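Local atomic coordinates of GTP binding regulator (Thermotoga maritima, PDB entry 1VR8), a protein that is of unknown function but has a fold similar to that of the Ran-binding protein Mog1p and is named a GTP binding regulator. Residues V61-W75 with A110-N124. Numbering follows the deposited sequence.
Sequences VFLYVYKGEEAKKIW and AWWRKNWLFIVEGKN. With AZI (azide ion), chain C.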
ATOM      1  N   VAL A  61      -3.762   3.091  11.264  1.00 20.30           N
ATOM      2  CA  VAL A  61      -3.461   2.257  10.121  1.00 22.38           C
ATOM      3  C   VAL A  61      -2.178   2.774   9.451  1.00 22.75           C
ATOM      4  O   VAL A  61      -1.976   3.983   9.304  1.00 23.29           O
ATOM      5  CB  VAL A  61      -4.638   2.278   9.128  1.00 22.85           C
ATOM      6  CG1 VAL A  61      -4.291   1.511   7.889  1.00 28.56           C
ATOM      7  CG2 VAL A  61      -5.890   1.669   9.795  1.00 25.20           C
ATOM      8  N   PHE A  62      -1.291   1.856   9.087  1.00 20.87           N
ATOM      9  CA  PHE A  62      -0.012   2.196   8.502  1.00 21.04           C
ATOM     10  C   PHE A  62      -0.048   1.942   7.004  1.00 24.08           C
ATOM     11  O   PHE A  62      -0.492   0.898   6.547  1.00 23.98           O
ATOM     12  CB  PHE A  62       1.103   1.347   9.118  1.00 22.62           C
ATOM     13  CG  PHE A  62       1.340   1.590  10.589  1.00 24.49           C
ATOM     14  CD1 PHE A  62       0.412   1.162  11.531  1.00 25.20           C
ATOM     15  CD2 PHE A  62       2.496   2.211  11.028  1.00 26.23           C
ATOM     16  CE1 PHE A  62       0.622   1.374  12.870  1.00 26.84           C
ATOM     17  CE2 PHE A  62       2.711   2.434  12.392  1.00 25.76           C
ATOM     18  CZ  PHE A  62       1.795   2.023  13.297  1.00 25.25           C
ATOM     19  N   LEU A  63       0.416   2.913   6.240  1.00 22.03           N
ATOM     20  CA  LEU A  63       0.534   2.788   4.807  1.00 23.75           C
ATOM     21  C   LEU A  63       1.991   2.965   4.410  1.00 24.02           C
ATOM     22  O   LEU A  63       2.589   4.010   4.665  1.00 22.93           O
ATOM     23  CB  LEU A  63      -0.306   3.827   4.113  1.00 22.67           C
ATOM     24  CG  LEU A  63      -0.109   3.932   2.602  1.00 25.52           C
ATOM     25  CD1 LEU A  63      -0.784   2.760   1.956  1.00 25.04           C
ATOM     26  CD2 LEU A  63      -0.658   5.225   2.063  1.00 29.24           C
ATOM     27  N   TYR A  64       2.537   1.937   3.795  1.00 23.00           N
ATOM     28  CA  TYR A  64       3.895   1.928   3.232  1.00 22.76           C
ATOM     29  C   TYR A  64       3.779   2.100   1.732  1.00 23.16           C
ATOM     30  O   TYR A  64       2.961   1.437   1.077  1.00 25.00           O
ATOM     31  CB  TYR A  64       4.619   0.625   3.543  1.00 22.53           C
ATOM     32  CG  TYR A  64       4.779   0.325   5.019  1.00 19.95           C
ATOM     33  CD1 TYR A  64       3.724  -0.187   5.769  1.00 22.76           C
ATOM     34  CD2 TYR A  64       5.978   0.532   5.656  1.00 20.78           C
ATOM     35  CE1 TYR A  64       3.871  -0.445   7.109  1.00 22.32           C
ATOM     36  CE2 TYR A  64       6.139   0.267   7.018  1.00 23.84           C
ATOM     37  CZ  TYR A  64       5.078  -0.236   7.733  1.00 22.08           C
ATOM     38  OH  TYR A  64       5.205  -0.488   9.090  1.00 26.11           O
ATOM     39  N   VAL A  65       4.582   3.005   1.202  1.00 23.41           N
ATOM     40  CA  VAL A  65       4.537   3.305  -0.219  1.00 22.63           C
ATOM     41  C   VAL A  65       5.932   3.280  -0.830  1.00 23.22           C
ATOM     42  O   VAL A  65       6.878   3.863  -0.284  1.00 22.47           O
ATOM     43  CB  VAL A  65       4.043   4.732  -0.511  0.65 25.36           C
ATOM     44  CG1 VAL A  65       3.739   4.878  -2.020  0.65 21.95           C
ATOM     45  CG2 VAL A  65       2.883   5.097   0.376  0.65 28.47           C
ATOM     46  N   TYR A  66       6.027   2.671  -2.003  1.00 22.05           N
ATOM     47  CA  TYR A  66       7.232   2.658  -2.814  1.00 21.47           C
ATOM     48  C   TYR A  66       6.837   3.016  -4.242  1.00 21.49           C
ATOM     49  O   TYR A  66       5.828   2.511  -4.752  1.00 22.42           O
ATOM     50  CB  TYR A  66       7.908   1.258  -2.786  1.00 23.18           C
ATOM     51  CG  TYR A  66       8.904   1.042  -3.913  1.00 22.12           C
ATOM     52  CD1 TYR A  66       8.483   0.615  -5.183  1.00 23.22           C
ATOM     53  CD2 TYR A  66      10.269   1.280  -3.719  1.00 19.94           C
ATOM     54  CE1 TYR A  66       9.382   0.463  -6.208  1.00 23.97           C
ATOM     55  CE2 TYR A  66      11.191   1.118  -4.757  1.00 22.78           C
ATOM     56  CZ  TYR A  66      10.726   0.700  -6.003  1.00 22.87           C
ATOM     57  OH  TYR A  66      11.599   0.520  -7.061  1.00 25.74           O
ATOM     58  N   LYS A  67       7.614   3.896  -4.873  1.00 20.79           N
ATOM     59  CA  LYS A  67       7.466   4.226  -6.285  1.00 24.75           C
ATOM     60  C   LYS A  67       8.774   3.884  -6.968  1.00 25.33           C
ATOM     61  O   LYS A  67       9.839   4.328  -6.537  1.00 22.66           O
ATOM     62  CB  LYS A  67       7.222   5.731  -6.470  1.00 25.77           C
ATOM     63  CG  LYS A  67       7.040   6.127  -7.920  1.00 25.84           C
ATOM     64  CD  LYS A  67       6.761   7.603  -8.084  1.00 25.83           C
ATOM     65  CE  LYS A  67       6.513   7.906  -9.566  1.00 27.89           C
ATOM     66  NZ  LYS A  67       6.491   9.369  -9.827  1.00 28.81           N
ATOM     67  N   GLY A  68       8.714   3.157  -8.068  1.00 23.76           N
ATOM     68  CA  GLY A  68       9.896   2.822  -8.816  1.00 25.24           C
ATOM     69  C   GLY A  68       9.798   1.584  -9.684  1.00 25.17           C
ATOM     70  O   GLY A  68       8.764   0.925  -9.733  1.00 25.89           O
ATOM     71  N   GLU A  69      10.912   1.278 -10.346  1.00 26.00           N
ATOM     72  CA  GLU A  69      10.970   0.204 -11.338  1.00 28.57           C
ATOM     73  C   GLU A  69      11.074  -1.187 -10.737  1.00 27.37           C
ATOM     74  O   GLU A  69      11.001  -2.183 -11.469  1.00 26.12           O
ATOM     75  CB  GLU A  69      12.162   0.415 -12.273  1.00 29.45           C
ATOM     76  CG  GLU A  69      12.182   1.752 -12.995  1.00 35.99           C
ATOM     77  N   GLU A  70      11.246  -1.279  -9.429  1.00 25.80           N
ATOM     78  CA  GLU A  70      11.444  -2.574  -8.787  1.00 27.46           C
ATOM     79  C   GLU A  70      10.271  -2.990  -7.928  1.00 26.25           C
ATOM     80  O   GLU A  70      10.432  -3.801  -7.035  1.00 24.61           O
ATOM     81  CB  GLU A  70      12.709  -2.553  -7.940  1.00 29.34           C
ATOM     82  CG  GLU A  70      13.961  -2.254  -8.694  1.00 31.92           C
ATOM     83  CD  GLU A  70      15.194  -2.455  -7.820  1.00 35.12           C
ATOM     84  OE1 GLU A  70      15.321  -1.732  -6.798  1.00 39.42           O
ATOM     85  OE2 GLU A  70      16.011  -3.346  -8.166  1.00 41.22           O
ATOM     86  N   ALA A  71       9.070  -2.488  -8.221  1.00 23.61           N
ATOM     87  CA  ALA A  71       7.891  -2.781  -7.383  1.00 24.39           C
ATOM     88  C   ALA A  71       7.612  -4.272  -7.311  1.00 23.05           C
ATOM     89  O   ALA A  71       7.431  -4.810  -6.214  1.00 23.26           O
ATOM     90  CB  ALA A  71       6.673  -2.045  -7.901  1.00 27.07           C
ATOM     91  N   LYS A  72       7.592  -4.933  -8.455  1.00 24.19           N
ATOM     92  CA  LYS A  72       7.370  -6.390  -8.495  1.00 23.74           C
ATOM     93  C   LYS A  72       8.401  -7.166  -7.681  1.00 24.67           C
ATOM     94  O   LYS A  72       8.029  -8.021  -6.878  1.00 23.27           O
ATOM     95  CB  LYS A  72       7.335  -6.919  -9.929  1.00 23.86           C
ATOM     96  CG  LYS A  72       6.933  -8.387 -10.015  1.00 22.48           C
ATOM     97  CD  LYS A  72       6.915  -8.952 -11.429  1.00 26.41           C
ATOM     98  CE  LYS A  72       6.124 -10.299 -11.466  1.00 27.70           C
ATOM     99  NZ  LYS A  72       6.137 -10.798 -12.886  1.00 29.51           N
ATOM    100  N   LYS A  73       9.681  -6.875  -7.908  1.00 25.25           N
ATOM    101  CA  LYS A  73      10.780  -7.560  -7.230  1.00 26.02           C
ATOM    102  C   LYS A  73      10.617  -7.483  -5.717  1.00 23.96           C
ATOM    103  O   LYS A  73      10.763  -8.487  -5.002  1.00 23.10           O
ATOM    104  CB  LYS A  73      12.108  -6.934  -7.682  1.00 25.22           C
ATOM    105  CG  LYS A  73      13.385  -7.561  -7.158  1.00 29.56           C
ATOM    106  CD  LYS A  73      14.657  -6.854  -7.729  1.00 30.63           C
ATOM    107  N   ILE A  74      10.300  -6.291  -5.235  1.00 23.46           N
ATOM    108  CA  ILE A  74      10.148  -6.050  -3.804  1.00 21.40           C
ATOM    109  C   ILE A  74       8.932  -6.776  -3.276  1.00 22.67           C
ATOM    110  O   ILE A  74       9.000  -7.446  -2.237  1.00 22.20           O
ATOM    111  CB  ILE A  74      10.010  -4.533  -3.492  1.00 23.22           C
ATOM    112  CG1 ILE A  74      11.286  -3.811  -3.880  1.00 24.02           C
ATOM    113  CG2 ILE A  74       9.711  -4.330  -2.015  1.00 24.36           C
ATOM    114  CD1 ILE A  74      11.134  -2.273  -3.904  1.00 23.88           C
ATOM    115  N   TRP A  75       7.815  -6.643  -3.986  1.00 22.71           N
ATOM    116  CA  TRP A  75       6.579  -7.330  -3.593  1.00 23.93           C
ATOM    117  C   TRP A  75       6.818  -8.844  -3.522  1.00 23.83           C
ATOM    118  O   TRP A  75       6.392  -9.524  -2.566  1.00 24.69           O
ATOM    119  CB  TRP A  75       5.437  -6.998  -4.581  1.00 23.72           C
ATOM    120  CG  TRP A  75       4.121  -7.660  -4.225  1.00 21.42           C
ATOM    121  CD1 TRP A  75       3.121  -7.174  -3.436  1.00 22.21           C
ATOM    122  CD2 TRP A  75       3.688  -8.948  -4.674  1.00 22.12           C
ATOM    123  NE1 TRP A  75       2.089  -8.085  -3.380  1.00 23.55           N
ATOM    124  CE2 TRP A  75       2.420  -9.175  -4.133  1.00 20.46           C
ATOM    125  CE3 TRP A  75       4.238  -9.908  -5.529  1.00 22.01           C
ATOM    126  CZ2 TRP A  75       1.718 -10.340  -4.364  1.00 20.34           C
ATOM    127  CZ3 TRP A  75       3.523 -11.074  -5.781  1.00 22.57           C
ATOM    128  CH2 TRP A  75       2.287 -11.284  -5.197  1.00 24.34           C
ATOM    129  N   ALA A 110      -0.850  -6.129   0.771  1.00 23.37           N
ATOM    130  CA  ALA A 110       0.235  -5.534  -0.005  1.00 20.56           C
ATOM    131  C   ALA A 110      -0.045  -5.786  -1.482  1.00 21.45           C
ATOM    132  O   ALA A 110      -0.332  -6.927  -1.853  1.00 22.06           O
ATOM    133  CB  ALA A 110       1.556  -6.140   0.371  1.00 23.96           C
ATOM    134  N   TRP A 111       0.076  -4.743  -2.307  1.00 23.28           N
ATOM    135  CA  TRP A 111      -0.162  -4.916  -3.741  1.00 21.61           C
ATOM    136  C   TRP A 111       0.788  -4.052  -4.554  1.00 22.78           C
ATOM    137  O   TRP A 111       1.306  -3.036  -4.067  1.00 24.43           O
ATOM    138  CB  TRP A 111      -1.637  -4.640  -4.090  1.00 23.88           C
ATOM    139  CG  TRP A 111      -2.119  -3.217  -4.030  1.00 22.83           C
ATOM    140  CD1 TRP A 111      -2.242  -2.365  -5.075  1.00 23.63           C
ATOM    141  CD2 TRP A 111      -2.526  -2.464  -2.858  1.00 21.00           C
ATOM    142  NE1 TRP A 111      -2.694  -1.152  -4.651  1.00 23.57           N
ATOM    143  CE2 TRP A 111      -2.875  -1.180  -3.296  1.00 25.19           C
ATOM    144  CE3 TRP A 111      -2.601  -2.748  -1.497  1.00 24.05           C
ATOM    145  CZ2 TRP A 111      -3.339  -0.201  -2.427  1.00 23.05           C
ATOM    146  CZ3 TRP A 111      -3.052  -1.772  -0.636  1.00 24.73           C
ATOM    147  CH2 TRP A 111      -3.407  -0.517  -1.101  1.00 22.49           C
ATOM    148  N   TRP A 112       1.044  -4.505  -5.778  1.00 22.96           N
ATOM    149  CA  TRP A 112       1.882  -3.783  -6.715  1.00 21.10           C
ATOM    150  C   TRP A 112       1.214  -3.784  -8.087  1.00 20.60           C
ATOM    151  O   TRP A 112       0.464  -4.707  -8.437  1.00 20.18           O
ATOM    152  CB  TRP A 112       3.319  -4.334  -6.792  1.00 20.67           C
ATOM    153  CG  TRP A 112       3.455  -5.488  -7.736  1.00 20.85           C
ATOM    154  CD1 TRP A 112       3.186  -6.801  -7.474  1.00 24.14           C
ATOM    155  CD2 TRP A 112       3.754  -5.409  -9.124  1.00 21.45           C
ATOM    156  NE1 TRP A 112       3.346  -7.543  -8.597  1.00 20.96           N
ATOM    157  CE2 TRP A 112       3.710  -6.721  -9.634  1.00 21.17           C
ATOM    158  CE3 TRP A 112       4.116  -4.372  -9.979  1.00 21.71           C
ATOM    159  CZ2 TRP A 112       3.983  -7.019 -10.975  1.00 23.15           C
ATOM    160  CZ3 TRP A 112       4.394  -4.673 -11.318  1.00 22.72           C
ATOM    161  CH2 TRP A 112       4.300  -5.979 -11.805  1.00 22.60           C
ATOM    162  N   ARG A 113       1.499  -2.724  -8.831  1.00 20.81           N
ATOM    163  CA  ARG A 113       1.142  -2.615 -10.230  1.00 21.88           C
ATOM    164  C   ARG A 113       1.930  -1.450 -10.808  1.00 21.39           C
ATOM    165  O   ARG A 113       2.190  -0.458 -10.115  1.00 22.71           O
ATOM    166  CB  ARG A 113      -0.355  -2.428 -10.407  1.00 23.14           C
ATOM    167  CG  ARG A 113      -0.841  -2.603 -11.866  1.00 23.06           C
ATOM    168  CD  ARG A 113      -2.378  -2.635 -11.916  1.00 22.21           C
ATOM    169  NE  ARG A 113      -2.927  -2.916 -13.252  1.00 21.35           N
ATOM    170  CZ  ARG A 113      -3.053  -2.024 -14.239  1.00 24.93           C
ATOM    171  NH1 ARG A 113      -2.662  -0.766 -14.069  1.00 26.02           N
ATOM    172  NH2 ARG A 113      -3.568  -2.381 -15.410  1.00 23.90           N
ATOM    173  N   LYS A 114       2.311  -1.571 -12.062  1.00 22.01           N
ATOM    174  CA  LYS A 114       3.148  -0.583 -12.730  1.00 21.71           C
ATOM    175  C   LYS A 114       4.368  -0.251 -11.841  1.00 23.73           C
ATOM    176  O   LYS A 114       5.132  -1.148 -11.509  1.00 23.02           O
ATOM    177  CB  LYS A 114       2.322   0.668 -13.098  1.00 23.01           C
ATOM    178  CG  LYS A 114       1.164   0.390 -14.087  1.00 23.08           C
ATOM    179  CD  LYS A 114       1.654  -0.080 -15.434  1.00 24.37           C
ATOM    180  CE  LYS A 114       0.498  -0.218 -16.463  1.00 24.72           C
ATOM    181  NZ  LYS A 114       1.000  -0.689 -17.791  1.00 26.03           N
ATOM    182  N   ASN A 115       4.531   1.025 -11.482  1.00 22.42           N
ATOM    183  CA  ASN A 115       5.679   1.502 -10.726  1.00 22.96           C
ATOM    184  C   ASN A 115       5.336   1.797  -9.249  1.00 20.83           C
ATOM    185  O   ASN A 115       6.044   2.568  -8.589  1.00 23.13           O
ATOM    186  CB  ASN A 115       6.336   2.717 -11.389  1.00 25.15           C
ATOM    187  CG  ASN A 115       5.390   3.901 -11.558  1.00 27.50           C
ATOM    188  OD1 ASN A 115       4.190   3.722 -11.760  1.00 25.65           O
ATOM    189  ND2 ASN A 115       5.949   5.125 -11.530  1.00 24.52           N
ATOM    190  N   TRP A 116       4.316   1.127  -8.714  1.00 22.20           N
ATOM    191  CA  TRP A 116       3.857   1.374  -7.363  1.00 21.68           C
ATOM    192  C   TRP A 116       3.748   0.082  -6.569  1.00 22.28           C
ATOM    193  O   TRP A 116       3.308  -0.953  -7.082  1.00 22.36           O
ATOM    194  CB  TRP A 116       2.461   2.034  -7.381  1.00 23.21           C
ATOM    195  CG  TRP A 116       2.473   3.426  -7.950  1.00 21.49           C
ATOM    196  CD1 TRP A 116       2.146   3.817  -9.231  1.00 21.36           C
ATOM    197  CD2 TRP A 116       2.852   4.607  -7.263  1.00 21.10           C
ATOM    198  NE1 TRP A 116       2.325   5.156  -9.375  1.00 24.92           N
ATOM    199  CE2 TRP A 116       2.769   5.674  -8.187  1.00 21.83           C
ATOM    200  CE3 TRP A 116       3.278   4.872  -5.961  1.00 24.55           C
ATOM    201  CZ2 TRP A 116       3.054   6.993  -7.831  1.00 22.95           C
ATOM    202  CZ3 TRP A 116       3.551   6.172  -5.612  1.00 24.56           C
ATOM    203  CH2 TRP A 116       3.451   7.222  -6.548  1.00 24.61           C
ATOM    204  N   LEU A 117       4.097   0.174  -5.293  1.00 21.88           N
ATOM    205  CA  LEU A 117       3.888  -0.897  -4.321  1.00 21.06           C
ATOM    206  C   LEU A 117       3.333  -0.253  -3.060  1.00 22.39           C
ATOM    207  O   LEU A 117       3.898   0.720  -2.573  1.00 21.71           O
ATOM    208  CB  LEU A 117       5.196  -1.605  -4.027  1.00 23.15           C
ATOM    209  CG  LEU A 117       5.284  -2.439  -2.744  1.00 25.00           C
ATOM    210  CD1 LEU A 117       4.337  -3.591  -2.741  1.00 27.66           C
ATOM    211  CD2 LEU A 117       6.721  -2.905  -2.592  1.00 26.92           C
ATOM    212  N   PHE A 118       2.240  -0.806  -2.548  1.00 21.58           N
ATOM    213  CA  PHE A 118       1.606  -0.345  -1.288  1.00 22.47           C
ATOM    214  C   PHE A 118       1.514  -1.481  -0.305  1.00 23.91           C
ATOM    215  O   PHE A 118       1.255  -2.623  -0.703  1.00 22.22           O
ATOM    216  CB  PHE A 118       0.189   0.166  -1.579  1.00 23.13           C
ATOM    217  CG  PHE A 118       0.170   1.415  -2.434  1.00 23.44           C
ATOM    218  CD1 PHE A 118       0.383   2.655  -1.851  1.00 26.57           C
ATOM    219  CD2 PHE A 118       0.020   1.341  -3.788  1.00 25.10           C
ATOM    220  CE1 PHE A 118       0.403   3.795  -2.606  1.00 27.26           C
ATOM    221  CE2 PHE A 118       0.061   2.490  -4.572  1.00 25.68           C
ATOM    222  CZ  PHE A 118       0.250   3.711  -3.972  1.00 25.70           C
ATOM    223  N   ILE A 119       1.677  -1.169   0.978  1.00 23.72           N
ATOM    224  CA  ILE A 119       1.373  -2.101   2.039  1.00 23.83           C
ATOM    225  C   ILE A 119       0.498  -1.340   3.032  1.00 24.41           C
ATOM    226  O   ILE A 119       0.845  -0.213   3.458  1.00 24.50           O
ATOM    227  CB  ILE A 119       2.622  -2.601   2.788  1.00 24.12           C
ATOM    228  CG1 ILE A 119       3.684  -3.163   1.813  1.00 24.94           C
ATOM    229  CG2 ILE A 119       2.181  -3.657   3.818  1.00 25.32           C
ATOM    230  CD1 ILE A 119       5.040  -3.320   2.447  1.00 26.66           C
ATOM    231  N   VAL A 120      -0.624  -1.935   3.402  1.00 22.63           N
ATOM    232  CA  VAL A 120      -1.444  -1.397   4.470  1.00 22.78           C
ATOM    233  C   VAL A 120      -1.461  -2.393   5.622  1.00 23.32           C
ATOM    234  O   VAL A 120      -1.716  -3.591   5.427  1.00 21.97           O
ATOM    235  CB  VAL A 120      -2.872  -1.132   3.996  1.00 24.14           C
ATOM    236  CG1 VAL A 120      -3.767  -0.634   5.140  1.00 26.21           C
ATOM    237  CG2 VAL A 120      -2.864  -0.120   2.918  1.00 24.98           C
ATOM    238  N   GLU A 121      -1.186  -1.913   6.823  1.00 24.39           N
ATOM    239  CA  GLU A 121      -1.197  -2.775   7.993  1.00 25.09           C
ATOM    240  C   GLU A 121      -1.830  -2.108   9.186  1.00 23.27           C
ATOM    241  O   GLU A 121      -1.779  -0.893   9.348  1.00 23.02           O
ATOM    242  CB  GLU A 121       0.193  -3.328   8.323  1.00 28.92           C
ATOM    243  CG  GLU A 121       1.215  -2.365   8.693  1.00 34.68           C
ATOM    244  CD  GLU A 121       2.551  -3.006   9.176  1.00 36.48           C
ATOM    245  OE1 GLU A 121       2.865  -4.132   8.718  1.00 38.53           O
ATOM    246  OE2 GLU A 121       3.270  -2.314   9.972  1.00 36.46           O
ATOM    247  N   GLY A 122      -2.445  -2.917  10.032  1.00 23.36           N
ATOM    248  CA  GLY A 122      -3.043  -2.376  11.249  1.00 24.53           C
ATOM    249  C   GLY A 122      -3.828  -3.439  11.980  1.00 22.62           C
ATOM    250  O   GLY A 122      -4.168  -4.478  11.411  1.00 22.87           O
ATOM    251  N   LYS A 123      -4.093  -3.184  13.259  1.00 24.81           N
ATOM    252  CA  LYS A 123      -4.845  -4.111  14.082  1.00 24.56           C
ATOM    253  C   LYS A 123      -6.297  -4.136  13.655  1.00 24.94           C
ATOM    254  O   LYS A 123      -6.939  -5.175  13.691  1.00 25.22           O
ATOM    255  CB  LYS A 123      -4.762  -3.700  15.553  1.00 25.88           C
ATOM    256  CG  LYS A 123      -3.382  -3.900  16.145  1.00 31.82           C
ATOM    257  CD  LYS A 123      -3.054  -5.379  16.329  1.00 36.40           C
ATOM    258  N   ASN A 124      -6.805  -2.977  13.252  1.00 24.20           N
ATOM    259  CA  ASN A 124      -8.223  -2.834  12.906  1.00 23.05           C
ATOM    260  C   ASN A 124      -8.414  -1.783  11.845  1.00 23.94           C
ATOM    261  O   ASN A 124      -7.680  -0.809  11.785  1.00 27.16           O
ATOM    262  CB  ASN A 124      -9.024  -2.471  14.146  1.00 24.80           C
ATOM    263  CG  ASN A 124      -9.219  -3.661  15.038  1.00 26.19           C
ATOM    264  OD1 ASN A 124      -9.961  -4.581  14.694  1.00 29.37           O
ATOM    265  ND2 ASN A 124      -8.523  -3.683  16.143  1.00 25.71           N
TER
HETATM  266  N1  AZI C   2      -1.278  -1.268 -19.208  1.00 40.98           N
HETATM  267  N2  AZI C   2      -1.473  -1.939 -20.184  1.00 42.00           N
HETATM  268  N3  AZI C   2      -2.090  -2.545 -21.020  1.00 37.00           N
HETATM  269  O   HOH W   1       7.770  -1.279 -11.178  1.00 20.62           O
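Leu-117 reaches out of strand 116-122 against the sheet-facing side of helix 71-75, with one methyl for each of two helix residues. CD2 presses on Ile-74 CG2 at 3.4 Å, tighter than usual for two carbons, while CD1 meets the indole edge of Trp-75, near the ring plane. Ala-71 CB rests on the Trp-116 carbonyl oxygen and touches Leu-117 CB and the Trp-112 ring. Trp-112 closes this cluster: Lys-72 CB lies 3.5 Å from the centroid of its six-membered ring, over the face, in a CH-pi contact, and Trp-112 CD1 sits over one face of the Trp-75 indole, the two five-membered rings inclined at 50°. With CG between the backbone N and carbonyl carbon (chi1 85°), the Trp-112 indole is turned toward the helix; an alanine here would probably open a gap beside Lys-72 and strip one face of the Trp-75 indole of its cover. Helix packing on a sheet is thus combined with strand pairing, for strand 61-67 runs antiparallel to 116-122, and hairpin 110-122 with its type II' turn continues the antiparallel sheet of this Mog1p-like fold. The opposite face of the sheet carries Val-65 CG1, at the edge of the Trp-116 indole and 3.6 Å from Phe-118 CE1, and Lys-67, whose straight chain crosses the Trp-116 face before NZ reaches Tyr-17 O. Trp-75 NE1 donates to Ala-110 O at 3.1 Å, from well above the carbonyl plane. Between the strands, Tyr-64 and Ile-119 exchange two backbone hydrogen bonds. Beyond them, Tyr-64 OH donates to Glu-121 OE2 (2.8 Å), meeting the carboxylate from above, with ring and carboxylate planes 85° apart; Tyr-42 OH binds OE1. At the far end, a water bridges Gly-68 O and Lys-114 O, and Lys-114 NZ hydrogen-bonds N1 of an azide ion, probably from the crystallisation liquor, which Ile-6 N also binds.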